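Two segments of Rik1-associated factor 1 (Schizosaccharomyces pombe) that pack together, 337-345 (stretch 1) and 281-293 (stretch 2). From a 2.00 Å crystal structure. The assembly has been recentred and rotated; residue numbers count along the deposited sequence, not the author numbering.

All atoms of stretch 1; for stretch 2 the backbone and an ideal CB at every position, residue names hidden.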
# COMPACT_ATOMS: atom_id res chain seq x y z
N ALA A 337 -14.82 4.13 6.81
CA ALA A 337 -14.08 4.25 5.56
C ALA A 337 -14.18 3.01 4.66
O ALA A 337 -13.42 2.86 3.72
CB ALA A 337 -12.62 4.59 5.85
N GLY A 338 -15.16 2.14 4.92
CA GLY A 338 -15.49 1.11 3.94
C GLY A 338 -14.39 0.08 3.66
O GLY A 338 -13.81 -0.48 4.58
N ILE A 339 -14.11 -0.19 2.40
CA ILE A 339 -13.18 -1.27 2.08
C ILE A 339 -11.70 -0.84 2.18
O ILE A 339 -11.24 -0.01 1.39
CB ILE A 339 -13.43 -1.81 0.64
CG1 ILE A 339 -14.91 -2.21 0.41
CG2 ILE A 339 -12.48 -2.96 0.35
CD1 ILE A 339 -15.41 -3.35 1.27
N ASN A 340 -10.95 -1.42 3.13
CA ASN A 340 -9.52 -1.10 3.30
C ASN A 340 -8.56 -2.23 2.94
O ASN A 340 -7.33 -2.11 3.10
CB ASN A 340 -9.24 -0.69 4.74
CG ASN A 340 -9.57 0.75 5.01
OD1 ASN A 340 -9.46 1.61 4.13
ND2 ASN A 340 -10.00 1.04 6.25
N MET A 341 -9.11 -3.35 2.52
CA MET A 341 -8.31 -4.47 2.06
C MET A 341 -8.90 -5.01 0.76
O MET A 341 -10.09 -5.31 0.70
CB MET A 341 -8.33 -5.59 3.11
CG MET A 341 -7.85 -6.92 2.55
SD MET A 341 -7.98 -8.27 3.73
CE MET A 341 -7.02 -9.49 2.86
N ALA A 342 -8.08 -5.15 -0.28
CA ALA A 342 -8.56 -5.68 -1.54
C ALA A 342 -7.39 -6.28 -2.32
O ALA A 342 -6.57 -5.54 -2.85
CB ALA A 342 -9.26 -4.59 -2.36
N GLN A 343 -7.32 -7.61 -2.38
CA GLN A 343 -6.18 -8.28 -3.01
C GLN A 343 -6.59 -9.60 -3.62
O GLN A 343 -7.43 -10.33 -3.07
CB GLN A 343 -5.07 -8.58 -1.97
CG GLN A 343 -4.29 -7.36 -1.50
CD GLN A 343 -2.98 -7.72 -0.80
OE1 GLN A 343 -2.70 -8.89 -0.53
NE2 GLN A 343 -2.15 -6.70 -0.53
N TRP A 344 -5.95 -9.91 -4.74
CA TRP A 344 -6.03 -11.24 -5.31
C TRP A 344 -5.03 -12.17 -4.65
O TRP A 344 -3.86 -11.82 -4.41
CB TRP A 344 -5.80 -11.18 -6.82
CG TRP A 344 -6.89 -10.35 -7.48
CD1 TRP A 344 -6.92 -8.98 -7.60
CD2 TRP A 344 -8.10 -10.83 -8.09
NE1 TRP A 344 -8.07 -8.59 -8.26
CE2 TRP A 344 -8.81 -9.71 -8.56
CE3 TRP A 344 -8.65 -12.11 -8.27
CZ2 TRP A 344 -10.04 -9.82 -9.19
CZ3 TRP A 344 -9.86 -12.22 -8.92
CH2 TRP A 344 -10.55 -11.10 -9.37
N GLN A 345 -5.53 -13.34 -4.30
CA GLN A 345 -4.72 -14.43 -3.78
C GLN A 345 -3.48 -14.61 -4.66
O GLN A 345 -3.61 -14.92 -5.84
CB GLN A 345 -5.55 -15.72 -3.81
CG GLN A 345 -4.73 -17.00 -3.87
CD GLN A 345 -4.61 -17.66 -2.52
OE1 GLN A 345 -5.58 -18.22 -2.01
NE2 GLN A 345 -3.43 -17.57 -1.92
N UNK A 281 -12.95 6.26 -3.88
CA UNK A 281 -12.35 4.96 -4.16
C UNK A 281 -11.06 4.79 -3.33
O UNK A 281 -10.12 5.62 -3.42
CB UNK A 281 -12.06 4.82 -5.65
N UNK A 282 -11.01 3.72 -2.53
CA UNK A 282 -9.83 3.41 -1.73
C UNK A 282 -8.81 2.56 -2.51
O UNK A 282 -7.60 2.78 -2.39
CB UNK A 282 -10.25 2.68 -0.45
N UNK A 283 -9.29 1.58 -3.29
CA UNK A 283 -8.39 0.62 -3.94
C UNK A 283 -8.95 0.14 -5.27
O UNK A 283 -10.12 -0.27 -5.34
CB UNK A 283 -8.14 -0.58 -3.02
N UNK A 284 -8.12 0.17 -6.31
CA UNK A 284 -8.46 -0.46 -7.59
C UNK A 284 -7.49 -1.61 -7.85
O UNK A 284 -6.30 -1.51 -7.47
CB UNK A 284 -8.42 0.56 -8.73
N UNK A 285 -7.95 -2.70 -8.48
CA UNK A 285 -7.03 -3.78 -8.86
C UNK A 285 -7.31 -4.30 -10.27
O UNK A 285 -8.27 -3.89 -10.93
CB UNK A 285 -7.13 -4.93 -7.86
N UNK A 286 -6.43 -5.17 -10.73
CA UNK A 286 -6.70 -5.98 -11.91
C UNK A 286 -6.59 -7.42 -11.46
O UNK A 286 -5.66 -7.75 -10.71
CB UNK A 286 -5.74 -5.67 -13.06
N UNK A 287 -7.46 -8.30 -11.96
CA UNK A 287 -7.36 -9.72 -11.63
C UNK A 287 -6.05 -10.33 -12.10
O UNK A 287 -5.39 -9.81 -13.00
CB UNK A 287 -8.53 -10.49 -12.24
N UNK A 288 -5.64 -11.44 -11.47
CA UNK A 288 -4.48 -12.18 -11.94
C UNK A 288 -4.65 -12.67 -13.38
O UNK A 288 -3.67 -12.78 -14.10
CB UNK A 288 -4.21 -13.37 -11.01
N UNK A 289 -5.89 -12.97 -13.78
CA UNK A 289 -6.19 -13.40 -15.15
C UNK A 289 -5.94 -12.26 -16.15
O UNK A 289 -5.72 -12.50 -17.34
CB UNK A 289 -7.64 -13.88 -15.25
N UNK A 290 -5.98 -11.02 -15.64
CA UNK A 290 -5.65 -9.84 -16.41
C UNK A 290 -6.87 -9.19 -17.03
O UNK A 290 -6.75 -8.14 -17.67
CB UNK A 290 -4.64 -10.20 -17.50
N UNK A 291 -8.04 -9.82 -16.85
CA UNK A 291 -9.26 -9.42 -17.54
C UNK A 291 -10.27 -8.65 -16.68
O UNK A 291 -11.12 -7.95 -17.22
CB UNK A 291 -9.94 -10.67 -18.10
N UNK A 292 -10.22 -8.79 -15.36
CA UNK A 292 -11.19 -8.08 -14.54
C UNK A 292 -10.52 -6.91 -13.85
O UNK A 292 -9.34 -6.95 -13.52
CB UNK A 292 -11.83 -9.02 -13.51
N UNK A 293 -11.34 -5.89 -13.59
CA UNK A 293 -10.94 -4.68 -12.94
C UNK A 293 -11.91 -4.43 -11.79
O UNK A 293 -13.11 -4.71 -11.91
CB UNK A 293 -10.90 -3.51 -13.92

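Strand 341-344 and the strand at 281-286 run nearly parallel, at 8° with a closest approach of 7.6 Å, so side chains rather than backbone hydrogen bonds must bridge them.

At position 282 the CB points toward stretch 1 and lies 3.4 Å from I339 O, with A337 O also nearby. Two carbonyls ask for a short donor; two acceptors favour an amide. The residue is N282, whose ND2 donates to I339 O (2.8 Å, nearly straight) and to A337 O (2.9 Å), tying down the loop around G338.

Position 283 also points toward stretch 1, its CB 4.2 Å from A342 CB. Small, apolar or polar side chains would fit, and a long one could reach the I339 and N340 carbonyls. H283 sets its CB against A342 CB and turns its ring edge to I339 O, 3.7 Å from CD2. A water links H283 NE2 (2.5 Å) and N340 OD1 (2.7 Å), donating to the latter.

At position 285 the CB points toward stretch 1 and lies 3.8 Å from W344 NE1, an indole donor. Serine or threonine could supply a close acceptor. T285 does so: W344 NE1 donates to T285 OG1 at 2.8 Å, near the ring plane, while T285 CG2 sits 3.7 Å from A342 O.

Positions 281, 284 and 286 have no atom of stretch 1 within 5.5 Å of the ideal CB, so the contact leaves the choice open; they are I281, A284 and I286.

At position 287 the CB is only 3.5 Å from W344 CZ2, so there is little room above the ring, and glycine, alanine or serine suits. S287 places CB over the W344 six-membered ring, 3.6 Å from its centroid, in a CH-pi contact. S287 OG accepts from the backbone N of 292 (3.0 Å), bracing the turn.

At position 288 the CB points sideways, 5.4 Å from Q345 O; a donor of modest length could reach that carbonyl. N288 sends ND2 to Q345 O in a weak hydrogen bond (3.0 Å), also 3.7 Å from W344 CB.

Position 289 is free of stretch 1; S289 pairs its OG with S287 OG at 2.6 Å. At 290, phi is 94° and a CB would jam against the preceding carbonyl, hence G290, which closes the type I turn. Position 291 is out of reach; it is I291.

At position 292 the ideal CB points toward stretch 1 and lies 4.7 Å from W344 CZ2, inviting an apolar chain. L292 brings CD1 to 4.3 Å from W344 CH2. Position 293 points away and is V293.

Stretch 2 281-293: INHATISNSGILV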
# COMPACT_ATOMS: atom_id res chain seq x y z
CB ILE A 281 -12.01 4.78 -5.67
CG1 ILE A 281 -13.25 4.94 -6.56
CG2 ILE A 281 -11.37 3.41 -5.91
CD1 ILE A 281 -12.91 4.72 -8.06
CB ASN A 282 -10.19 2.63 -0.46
CG ASN A 282 -10.92 3.47 0.58
OD1 ASN A 282 -10.88 4.70 0.57
ND2 ASN A 282 -11.59 2.80 1.50
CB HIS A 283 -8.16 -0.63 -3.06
CG HIS A 283 -7.54 -0.33 -1.73
ND1 HIS A 283 -6.22 0.01 -1.59
CD2 HIS A 283 -8.08 -0.31 -0.48
CE1 HIS A 283 -5.96 0.25 -0.31
NE2 HIS A 283 -7.06 0.05 0.39
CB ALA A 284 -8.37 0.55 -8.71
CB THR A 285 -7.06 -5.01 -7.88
OG1 THR A 285 -8.24 -5.79 -8.12
CG2 THR A 285 -7.02 -4.56 -6.43
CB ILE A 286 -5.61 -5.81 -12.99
CG1 ILE A 286 -5.49 -4.36 -13.44
CG2 ILE A 286 -5.94 -6.71 -14.18
CD1 ILE A 286 -4.17 -4.06 -14.16
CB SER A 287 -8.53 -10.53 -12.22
OG SER A 287 -8.50 -10.53 -13.64
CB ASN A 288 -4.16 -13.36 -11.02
CG ASN A 288 -3.65 -12.91 -9.64
OD1 ASN A 288 -3.12 -11.80 -9.49
ND2 ASN A 288 -3.82 -13.78 -8.64
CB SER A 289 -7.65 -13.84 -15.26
OG SER A 289 -8.53 -12.78 -14.93
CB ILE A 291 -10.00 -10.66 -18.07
CG1 ILE A 291 -9.15 -11.41 -19.08
CG2 ILE A 291 -11.30 -10.25 -18.75
CD1 ILE A 291 -8.77 -10.59 -20.28
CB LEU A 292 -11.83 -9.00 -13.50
CG LEU A 292 -12.47 -10.30 -14.02
CD1 LEU A 292 -13.01 -11.12 -12.87
CD2 LEU A 292 -13.58 -10.02 -15.04
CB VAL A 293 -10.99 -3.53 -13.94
CG1 VAL A 293 -10.78 -2.20 -13.24
CG2 VAL A 293 -9.97 -3.80 -15.07
O HOH W 1 -7.46 1.64 2.30
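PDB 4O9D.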